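ARO (armadillo repeats only protein) (Plasmodium falciparum Santa Lucia, PDB 5EWP) probably acts as an armadillo-repeat adaptor in the translocation and attachment of rhoptries to the apical pole of the malaria parasite. Local coordinates at residues A[24-29]-A[67-72]; A[61-66]-A[89-94]. One frame throughout, in Å; residues are numbered along the deposited sequence.

Interaction 1: A[24-29]-A[67-72]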
loop_
_atom_site.group_PDB
_atom_site.type_symbol
_atom_site.label_atom_id
_atom_site.label_comp_id
_atom_site.label_asym_id
_atom_site.label_seq_id
_atom_site.Cartn_x
_atom_site.Cartn_y
_atom_site.Cartn_z
ATOM N N ASP A 24 -4.729 26.314 1.446
ATOM C CA ASP A 24 -4.266 27.465 0.668
ATOM C C ASP A 24 -2.743 27.532 0.577
ATOM O O ASP A 24 -2.205 28.019 -0.411
ATOM C CB ASP A 24 -4.789 28.779 1.265
ATOM C CG ASP A 24 -6.299 28.884 1.222
ATOM O OD1 ASP A 24 -6.929 28.261 0.334
ATOM O OD2 ASP A 24 -6.858 29.601 2.081
ATOM N N GLU A 25 -2.048 27.042 1.601
ATOM C CA GLU A 25 -0.601 27.234 1.681
ATOM C C GLU A 25 0.253 25.967 1.525
ATOM O O GLU A 25 1.469 26.025 1.729
ATOM C CB GLU A 25 -0.254 27.902 3.016
ATOM C CG GLU A 25 -0.953 29.245 3.229
ATOM C CD GLU A 25 -0.767 29.810 4.629
ATOM O OE1 GLU A 25 -0.105 29.165 5.468
ATOM O OE2 GLU A 25 -1.287 30.914 4.892
ATOM N N ASN A 26 -0.358 24.848 1.134
ATOM C CA ASN A 26 0.328 23.546 1.121
ATOM C C ASN A 26 1.148 23.303 2.378
ATOM O O ASN A 26 2.295 22.845 2.314
ATOM C CB ASN A 26 1.240 23.418 -0.101
ATOM C CG ASN A 26 0.476 23.393 -1.402
ATOM O OD1 ASN A 26 -0.504 22.665 -1.545
ATOM N ND2 ASN A 26 0.916 24.196 -2.364
ATOM N N ASP A 27 0.552 23.607 3.523
ATOM C CA ASP A 27 1.233 23.485 4.801
ATOM C C ASP A 27 1.282 22.023 5.241
ATOM O O ASP A 27 0.344 21.512 5.880
ATOM C CB ASP A 27 0.529 24.342 5.854
ATOM C CG ASP A 27 1.362 24.541 7.104
ATOM O OD1 ASP A 27 2.258 23.719 7.384
ATOM O OD2 ASP A 27 1.090 25.510 7.841
ATOM N N VAL A 28 2.374 21.355 4.885
ATOM C CA VAL A 28 2.550 19.939 5.176
ATOM C C VAL A 28 2.483 19.641 6.672
ATOM O O VAL A 28 1.747 18.748 7.088
ATOM C CB VAL A 28 3.890 19.415 4.596
ATOM C CG1 VAL A 28 4.195 18.025 5.127
ATOM C CG2 VAL A 28 3.823 19.400 3.087
ATOM N N GLN A 29 3.237 20.378 7.486
ATOM C CA GLN A 29 3.269 20.102 8.921
ATOM C C GLN A 29 1.900 20.272 9.564
ATOM O O GLN A 29 1.515 19.502 10.455
ATOM C CB GLN A 29 4.275 21.002 9.640
ATOM C CG GLN A 29 4.436 20.661 11.121
ATOM C CD GLN A 29 5.016 19.275 11.341
ATOM O OE1 GLN A 29 6.215 19.052 11.147
ATOM N NE2 GLN A 29 4.176 18.335 11.740
ATOM N N ALA A 67 -1.769 12.789 0.931
ATOM C CA ALA A 67 -1.630 11.779 -0.115
ATOM C C ALA A 67 -1.547 12.428 -1.501
ATOM O O ALA A 67 -0.789 11.991 -2.366
ATOM C CB ALA A 67 -2.782 10.797 -0.057
ATOM N N ILE A 68 -2.340 13.471 -1.704
ATOM C CA ILE A 68 -2.323 14.196 -2.967
ATOM C C ILE A 68 -0.961 14.831 -3.194
ATOM O O ILE A 68 -0.390 14.720 -4.284
ATOM C CB ILE A 68 -3.457 15.257 -3.001
ATOM C CG1 ILE A 68 -4.799 14.539 -3.097
ATOM C CG2 ILE A 68 -3.272 16.200 -4.174
ATOM C CD1 ILE A 68 -6.020 15.451 -2.865
ATOM N N LEU A 69 -0.411 15.449 -2.157
ATOM C CA LEU A 69 0.911 16.044 -2.278
ATOM C C LEU A 69 1.955 14.970 -2.562
ATOM O O LEU A 69 2.856 15.172 -3.391
ATOM C CB LEU A 69 1.269 16.829 -1.020
ATOM C CG LEU A 69 0.394 18.048 -0.716
ATOM C CD1 LEU A 69 0.826 18.720 0.581
ATOM C CD2 LEU A 69 0.423 19.027 -1.888
ATOM N N ALA A 70 1.840 13.832 -1.885
ATOM C CA ALA A 70 2.780 12.723 -2.105
ATOM C C ALA A 70 2.677 12.138 -3.519
ATOM O O ALA A 70 3.613 11.506 -4.011
ATOM C CB ALA A 70 2.561 11.617 -1.065
ATOM N N SER A 71 1.550 12.353 -4.182
ATOM C CA SER A 71 1.329 11.746 -5.489
ATOM C C SER A 71 1.807 12.657 -6.623
ATOM O O SER A 71 1.772 12.269 -7.788
ATOM C CB SER A 71 -0.145 11.401 -5.678
ATOM O OG SER A 71 -0.900 12.572 -5.895
ATOM N N LYS A 72 2.254 13.863 -6.288
ATOM C CA LYS A 72 2.765 14.783 -7.305
ATOM C C LYS A 72 4.112 14.306 -7.867
ATOM O O LYS A 72 5.169 14.566 -7.281
ATOM C CB LYS A 72 2.906 16.196 -6.731
ATOM C CG LYS A 72 1.592 16.887 -6.421
ATOM C CD LYS A 72 0.614 16.724 -7.568
ATOM C CE LYS A 72 -0.791 17.149 -7.169
ATOM N NZ LYS A 72 -1.813 16.472 -8.018
#
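Leu-69 points its side chain from the last turn of helix 58-70 at the bend between helices 14-25 and 28-34, and its two methyls meet different partners there. Leu-69 CD1 lies 4.0 Å from Val-28 CG2, the two side chains meeting at a slant. Leu-69 CD2 is 3.8 Å from Asn-26 OD1, a van der Waals contact of a methyl with a polar oxygen. With chi1 -64° and chi2 178° the fork of Leu-69 is set so that one methyl faces each partner. Neither pair is a hydrogen bond, and the backbones stay well apart, with CA of Asn-26 8.3 Å from CA of Leu-69. Tyr-78 of helix 77-84 touches all three side chains and fills in the cluster. Near the C-terminal end of helix 58-70, Ile-68 O accepts from both OG (2.7 Å) and N of Ser-71, on the same face of its carbonyl plane. On the facing side Asn-26, at positive phi, ends helix 14-25 in a Schellman motif, and Asp-27 follows as N-cap of helix 28-34, with OD1 accepting from Glu-30 N: a tight helix-to-helix corner in an alpha-helical armadillo-type fold.

Interaction 2: A[61-66]-A[89-94]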
loop_
_atom_site.group_PDB
_atom_site.type_symbol
_atom_site.label_atom_id
_atom_site.label_comp_id
_atom_site.label_asym_id
_atom_site.label_seq_id
_atom_site.Cartn_x
_atom_site.Cartn_y
_atom_site.Cartn_z
ATOM N N LEU A 61 -9.551 13.955 5.968
ATOM C CA LEU A 61 -9.401 14.871 4.849
ATOM C C LEU A 61 -7.961 15.384 4.731
ATOM O O LEU A 61 -7.431 15.572 3.634
ATOM C CB LEU A 61 -10.360 16.037 5.017
ATOM C CG LEU A 61 -10.484 16.981 3.825
ATOM C CD1 LEU A 61 -10.971 16.250 2.586
ATOM C CD2 LEU A 61 -11.424 18.111 4.212
ATOM N N SER A 62 -7.335 15.609 5.882
ATOM C CA SER A 62 -5.956 16.084 5.934
ATOM C C SER A 62 -5.014 14.997 5.431
ATOM O O SER A 62 -4.097 15.269 4.661
ATOM C CB SER A 62 -5.601 16.502 7.357
ATOM O OG SER A 62 -6.383 17.625 7.768
ATOM N N ALA A 63 -5.257 13.760 5.854
ATOM C CA ALA A 63 -4.495 12.618 5.354
ATOM C C ALA A 63 -4.640 12.524 3.831
ATOM O O ALA A 63 -3.675 12.219 3.126
ATOM C CB ALA A 63 -4.952 11.324 6.029
ATOM N N THR A 64 -5.845 12.801 3.324
ATOM C CA THR A 64 -6.067 12.761 1.885
ATOM C C THR A 64 -5.275 13.874 1.159
ATOM O O THR A 64 -4.677 13.634 0.119
ATOM C CB THR A 64 -7.565 12.860 1.558
ATOM O OG1 THR A 64 -8.257 11.803 2.242
ATOM C CG2 THR A 64 -7.786 12.730 0.070
ATOM N N GLN A 65 -5.243 15.083 1.710
ATOM C CA GLN A 65 -4.473 16.148 1.062
ATOM C C GLN A 65 -2.986 15.816 1.064
ATOM O O GLN A 65 -2.276 16.139 0.108
ATOM C CB GLN A 65 -4.693 17.496 1.741
ATOM C CG GLN A 65 -6.154 17.984 1.691
ATOM C CD GLN A 65 -6.719 18.087 0.274
ATOM O OE1 GLN A 65 -7.897 17.814 0.058
ATOM N NE2 GLN A 65 -5.888 18.482 -0.685
ATOM N N LEU A 66 -2.516 15.176 2.135
ATOM C CA LEU A 66 -1.111 14.761 2.202
ATOM C C LEU A 66 -0.824 13.704 1.132
ATOM O O LEU A 66 0.225 13.737 0.477
ATOM C CB LEU A 66 -0.766 14.232 3.599
ATOM C CG LEU A 66 -0.627 15.320 4.667
ATOM C CD1 LEU A 66 -0.648 14.741 6.090
ATOM C CD2 LEU A 66 0.626 16.181 4.435
ATOM N N ALA A 89 4.631 8.106 11.037
ATOM C CA ALA A 89 4.103 7.600 12.314
ATOM C C ALA A 89 2.616 7.941 12.468
ATOM O O ALA A 89 1.827 7.137 12.946
ATOM C CB ALA A 89 4.895 8.172 13.486
ATOM N N VAL A 90 2.259 9.133 12.020
ATOM C CA VAL A 90 0.877 9.592 12.085
ATOM C C VAL A 90 -0.036 8.727 11.202
ATOM O O VAL A 90 -1.126 8.343 11.622
ATOM C CB VAL A 90 0.791 11.070 11.701
ATOM C CG1 VAL A 90 -0.655 11.495 11.482
ATOM C CG2 VAL A 90 1.437 11.933 12.792
ATOM N N PHE A 91 0.409 8.388 9.993
ATOM C CA PHE A 91 -0.378 7.505 9.129
ATOM C C PHE A 91 -0.492 6.096 9.716
ATOM O O PHE A 91 -1.533 5.454 9.611
ATOM C CB PHE A 91 0.224 7.422 7.717
ATOM C CG PHE A 91 0.137 8.710 6.952
ATOM C CD1 PHE A 91 -1.051 9.427 6.916
ATOM C CD2 PHE A 91 1.238 9.199 6.262
ATOM C CE1 PHE A 91 -1.137 10.618 6.207
ATOM C CE2 PHE A 91 1.155 10.394 5.557
ATOM C CZ PHE A 91 -0.029 11.099 5.534
ATOM N N ILE A 92 0.579 5.590 10.326
ATOM C CA ILE A 92 0.488 4.252 10.907
ATOM C C ILE A 92 -0.547 4.234 12.028
ATOM O O ILE A 92 -1.308 3.276 12.180
ATOM C CB ILE A 92 1.867 3.767 11.408
ATOM C CG1 ILE A 92 2.756 3.507 10.188
ATOM C CG2 ILE A 92 1.716 2.483 12.214
ATOM C CD1 ILE A 92 4.237 3.248 10.502
ATOM N N ASN A 93 -0.635 5.337 12.755
ATOM C CA ASN A 93 -1.668 5.464 13.771
ATOM C C ASN A 93 -3.069 5.425 13.153
ATOM O O ASN A 93 -4.000 4.843 13.722
ATOM C CB ASN A 93 -1.480 6.760 14.548
ATOM C CG ASN A 93 -2.348 6.825 15.767
ATOM O OD1 ASN A 93 -2.383 5.884 16.560
ATOM N ND2 ASN A 93 -3.059 7.932 15.931
ATOM N N LEU A 94 -3.226 6.038 11.984
ATOM C CA LEU A 94 -4.535 6.019 11.308
ATOM C C LEU A 94 -4.890 4.595 10.843
ATOM O O LEU A 94 -6.054 4.222 10.774
ATOM C CB LEU A 94 -4.532 6.987 10.124
ATOM C CG LEU A 94 -4.563 8.494 10.388
ATOM C CD1 LEU A 94 -4.656 9.257 9.067
ATOM C CD2 LEU A 94 -5.742 8.832 11.240
#
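Ala-63 and Leu-66 of helix 58-70 close on Phe-91 and Leu-94 of helix 87-95, in the helix-on-helix layering of an armadillo-type fold. The two short segments run at 130° to each other, their axes approaching to 11.8 Å, and small and large side chains share the gap. Its tight part is wholly apolar and buried. The methyl of Ala-63 sits at the edge of the Phe-91 ring, near its plane, Ala-63 CB 3.9 Å from Phe-91 CE1. The same methyl also receives Leu-94, whose CD1 comes within 3.7 Å of Ala-63 CB. Helix 100-113 backs this core, Ala-105 touching Ala-63, and Ala-109 and Leu-113 touching Phe-91. The looser side lies along the flanks: Asn-93 is exposed to solvent and takes no part in the contact, while the side chain of Thr-64 starts away from helix 87-95 and touches Met-48 and Pro-55 in the loop before helix 58-70. With CG anti to the carbonyl carbon (chi1 -67°), the ring of Phe-91 extends so that its far end meets helix 58-70. There Leu-66 meets Phe-91 CZ twice: Leu-66 CB lies in the plane of the ring, 3.8 Å from Phe-91 CZ, and Leu-66 CD1 comes in obliquely, 3.7 Å from the same atom.

Helix 58-70 serves both contacts, Leu-66 and Ala-63 packing on helix 87-95 in interaction 2 and Leu-69, further toward its C-terminal end, meeting the 24-29 bend in interaction 1. Their centres lie about 11 Å apart, on the same side of the chain's centre, and they touch where Val-28 O lies 3.9 Å from Leu-66 CD2. Along the chain the segments alternate: 24-29, 61-66, 67-72, 89-94. Interaction 2 is buried, about 13 Å from the centre of the chain, whereas interaction 1 is partly exposed at about 19 Å. One helix thus ties the N-terminal helices to those that follow, continuing the stack of helices that builds the elongated solenoid.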